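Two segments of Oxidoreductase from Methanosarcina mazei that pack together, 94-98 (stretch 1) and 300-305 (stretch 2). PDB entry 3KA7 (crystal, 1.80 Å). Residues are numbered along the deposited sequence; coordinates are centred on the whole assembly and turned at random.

Stretch 1, residues 94-98: NPDYV
Stretch 2, residues 300-305: LTPYTR

Two segments of one chain, more than 200 residues apart in sequence, meet in a small contact that buries 263 Å² in total. Stretch 1 has no regular helix or strand, and neither does stretch 2. The backbones come closest where Asp96 faces Tyr303, with their CA atoms 5.1 Å apart. Most of the covered surface belongs to Tyr97 and Tyr303.

Asn94 starts stretch 1 with an extended backbone, phi/psi -58/135. Its chi1 is -68° (m), and the end of its side chain leads away from stretch 2.

Pro95 turns the chain, with phi/psi -86/-13. Its ring is C-gamma endo, and its CB points away from stretch 2. The contribution comes from the backbone: Pro95 O lies 3.4 Å from Tyr303 CD1, at the edge of that ring and near its plane. Tyr303 presents its CA-to-CB bond toward stretch 1, with chi1 -69° (m) and chi2 -95°. Its own backbone is at -109/61.

Asp96 is fully extended at -157/-170. Asp96 CA sits 4.0 Å from Tyr303 O. The side chain, chi1 57° (p) and chi2 39°, leads away and serves its own stretch. Asp96 OD1 accepts a hydrogen bond from Val98 N at 2.9 Å, which ties the loop across Tyr97.

Tyr97, at -93/2, is the main anchor. Its rotamer, chi1 -56° (m) and chi2 -45°, carries the buried ring along stretch 2. Tyr97 OH accepts a hydrogen bond from Tyr303 N at 3.1 Å, with an N-H...O angle of 164°, so the bond is nearly straight. The same hydroxyl is also hydrogen-bonded elsewhere in the structure. Tyr97 OH is 3.2 Å from Pro302 N, but a proline nitrogen has no hydrogen to share. This is packing beside the bend at Pro302, phi/psi -73/-16. Apolar contact supports the polar bond: Tyr97 CE1 is 3.7 Å from Tyr303 CB, and Tyr97 CE2 is 3.9 Å from Thr304 CG2. Tyr303 O lies over one face of the Tyr97 ring, while Thr301 CB sits at its edge, 3.8 Å from Tyr97 OH. Thr301 and Thr304 both have chi1 in the p well.

One water completes the link. It accepts from Tyr97 N at 3.0 Å and donates to Tyr303 O at 2.8 Å, bridging the two backbones.

Val98, at -54/-44 with chi1 176° (t), ends stretch 1 out of reach of stretch 2. Leu300 and Arg305, the termini of stretch 2, also make no contact.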

ATOM      1  N   ASN A  94       5.470   3.300  31.761  1.00 32.61           N
ATOM      2  CA  ASN A  94       4.080   3.613  31.452  1.00 32.15           C
ATOM      3  C   ASN A  94       3.654   2.733  30.271  1.00 31.10           C
ATOM      4  O   ASN A  94       4.395   2.595  29.297  1.00 31.44           O
ATOM      5  CB  ASN A  94       3.896   5.088  31.076  1.00 32.48           C
ATOM      6  CG  ASN A  94       4.120   6.048  32.241  1.00 34.00           C
ATOM      7  OD1 ASN A  94       3.881   5.720  33.406  1.00 36.10           O
ATOM      8  ND2 ASN A  94       4.564   7.262  31.916  1.00 34.66           N
ATOM      9  N   PRO A  95       2.460   2.130  30.352  1.00 29.85           N
ATOM     10  CA  PRO A  95       1.985   1.252  29.283  1.00 28.48           C
ATOM     11  C   PRO A  95       1.274   1.985  28.141  1.00 26.90           C
ATOM     12  O   PRO A  95       1.044   1.400  27.084  1.00 26.80           O
ATOM     13  CB  PRO A  95       0.989   0.345  30.011  1.00 28.84           C
ATOM     14  CG  PRO A  95       0.446   1.196  31.093  1.00 29.47           C
ATOM     15  CD  PRO A  95       1.545   2.142  31.509  1.00 29.95           C
ATOM     16  N   ASP A  96       0.924   3.251  28.348  1.00 24.84           N
ATOM     17  CA  ASP A  96       0.127   3.989  27.365  1.00 23.10           C
ATOM     18  C   ASP A  96       0.319   5.495  27.520  1.00 22.07           C
ATOM     19  O   ASP A  96       1.190   5.935  28.266  1.00 21.44           O
ATOM     20  CB  ASP A  96      -1.350   3.642  27.519  1.00 23.22           C
ATOM     21  CG  ASP A  96      -1.869   3.921  28.913  1.00 23.63           C
ATOM     22  OD1 ASP A  96      -1.468   4.943  29.509  1.00 24.85           O
ATOM     23  OD2 ASP A  96      -2.683   3.122  29.413  1.00 23.23           O
ATOM     24  N   TYR A  97      -0.506   6.280  26.830  1.00 20.39           N
ATOM     25  CA  TYR A  97      -0.317   7.731  26.778  1.00 20.27           C
ATOM     26  C   TYR A  97      -1.114   8.487  27.847  1.00 20.81           C
ATOM     27  O   TYR A  97      -1.090   9.719  27.890  1.00 20.79           O
ATOM     28  CB  TYR A  97      -0.688   8.277  25.402  1.00 19.59           C
ATOM     29  CG  TYR A  97       0.048   7.634  24.252  1.00 17.13           C
ATOM     30  CD1 TYR A  97       1.418   7.407  24.314  1.00 14.42           C
ATOM     31  CD2 TYR A  97      -0.629   7.272  23.087  1.00 16.32           C
ATOM     32  CE1 TYR A  97       2.095   6.817  23.249  1.00 13.01           C
ATOM     33  CE2 TYR A  97       0.036   6.687  22.020  1.00 15.27           C
ATOM     34  CZ  TYR A  97       1.395   6.455  22.107  1.00 14.49           C
ATOM     35  OH  TYR A  97       2.046   5.862  21.039  1.00 14.01           O
ATOM     36  N   VAL A  98      -1.817   7.740  28.691  1.00 21.47           N
ATOM     37  CA  VAL A  98      -2.692   8.314  29.716  1.00 22.84           C
ATOM     38  C   VAL A  98      -1.959   9.314  30.616  1.00 23.23           C
ATOM     39  O   VAL A  98      -2.479  10.396  30.905  1.00 23.31           O
ATOM     40  CB  VAL A  98      -3.349   7.208  30.564  1.00 23.05           C
ATOM     41  CG1 VAL A  98      -4.177   7.813  31.706  1.00 23.91           C
ATOM     42  CG2 VAL A  98      -4.227   6.328  29.687  1.00 23.54           C
ATOM     43  N   LEU A 300       3.864   7.723  14.081  1.00  8.87           N
ATOM     44  CA  LEU A 300       3.623   6.360  14.550  1.00  8.52           C
ATOM     45  C   LEU A 300       3.181   6.362  16.010  1.00  8.85           C
ATOM     46  O   LEU A 300       3.664   7.163  16.813  1.00  8.09           O
ATOM     47  CB  LEU A 300       4.884   5.502  14.387  1.00  8.88           C
ATOM     48  CG  LEU A 300       5.271   5.227  12.932  1.00  8.05           C
ATOM     49  CD1 LEU A 300       6.584   4.444  12.888  1.00  9.79           C
ATOM     50  CD2 LEU A 300       4.149   4.476  12.197  1.00  8.35           C
ATOM     51  N   THR A 301       2.252   5.470  16.362  1.00  8.20           N
ATOM     52  CA  THR A 301       1.673   5.480  17.703  1.00  9.01           C
ATOM     53  C   THR A 301       1.701   4.077  18.323  1.00  9.96           C
ATOM     54  O   THR A 301       0.691   3.372  18.343  1.00 10.67           O
ATOM     55  CB  THR A 301       0.214   5.997  17.671  1.00  9.21           C
ATOM     56  OG1 THR A 301      -0.558   5.196  16.758  1.00  9.87           O
ATOM     57  CG2 THR A 301       0.151   7.470  17.205  1.00  8.67           C
ATOM     58  N   PRO A 302       2.868   3.662  18.835  1.00 10.42           N
ATOM     59  CA  PRO A 302       3.034   2.264  19.236  1.00 10.41           C
ATOM     60  C   PRO A 302       2.300   1.842  20.505  1.00 10.72           C
ATOM     61  O   PRO A 302       2.137   0.638  20.731  1.00 10.53           O
ATOM     62  CB  PRO A 302       4.558   2.092  19.405  1.00 10.08           C
ATOM     63  CG  PRO A 302       5.170   3.416  19.247  1.00 11.95           C
ATOM     64  CD  PRO A 302       4.127   4.420  18.795  1.00 10.44           C
ATOM     65  N   TYR A 303       1.849   2.799  21.319  1.00 10.63           N
ATOM     66  CA  TYR A 303       1.254   2.452  22.616  1.00 11.73           C
ATOM     67  C   TYR A 303      -0.257   2.674  22.662  1.00 12.38           C
ATOM     68  O   TYR A 303      -0.761   3.465  23.468  1.00 13.39           O
ATOM     69  CB  TYR A 303       1.979   3.189  23.758  1.00 11.21           C
ATOM     70  CG  TYR A 303       3.378   2.648  23.929  1.00 12.09           C
ATOM     71  CD1 TYR A 303       3.646   1.665  24.866  1.00 13.90           C
ATOM     72  CD2 TYR A 303       4.417   3.085  23.106  1.00 13.62           C
ATOM     73  CE1 TYR A 303       4.927   1.129  25.007  1.00 15.07           C
ATOM     74  CE2 TYR A 303       5.713   2.559  23.235  1.00 14.63           C
ATOM     75  CZ  TYR A 303       5.951   1.577  24.183  1.00 14.50           C
ATOM     76  OH  TYR A 303       7.216   1.047  24.321  1.00 16.47           O
ATOM     77  N   THR A 304      -0.964   1.964  21.787  1.00 12.44           N
ATOM     78  CA  THR A 304      -2.403   2.077  21.633  1.00 12.24           C
ATOM     79  C   THR A 304      -3.014   0.684  21.664  1.00 12.31           C
ATOM     80  O   THR A 304      -2.294  -0.327  21.672  1.00 12.89           O
ATOM     81  CB  THR A 304      -2.729   2.628  20.260  1.00 12.52           C
ATOM     82  OG1 THR A 304      -2.157   1.751  19.279  1.00 11.86           O
ATOM     83  CG2 THR A 304      -2.134   4.042  20.086  1.00 12.97           C
ATOM     84  N   ARG A 305      -4.345   0.632  21.637  1.00 12.18           N
ATOM     85  CA  ARG A 305      -5.066  -0.635  21.473  1.00 11.56           C
ATOM     86  C   ARG A 305      -4.953  -1.150  20.040  1.00 10.89           C
ATOM     87  O   ARG A 305      -4.725  -2.340  19.824  1.00 11.52           O
ATOM     88  CB  ARG A 305      -6.554  -0.449  21.778  1.00 11.64           C
ATOM     89  CG  ARG A 305      -6.868   0.043  23.185  1.00 12.43           C
ATOM     90  CD  ARG A 305      -8.225   0.731  23.211  1.00 13.70           C
ATOM     91  NE  ARG A 305      -8.500   1.302  24.526  1.00 15.43           N
ATOM     92  CZ  ARG A 305      -7.995   2.453  24.955  1.00 17.78           C
ATOM     93  NH1 ARG A 305      -7.196   3.173  24.174  1.00 16.78           N
ATOM     94  NH2 ARG A 305      -8.289   2.890  26.170  1.00 19.63           N
TER
HETATM   95  O   HOH W   1      -2.435   5.187  24.840  1.00 19.57           O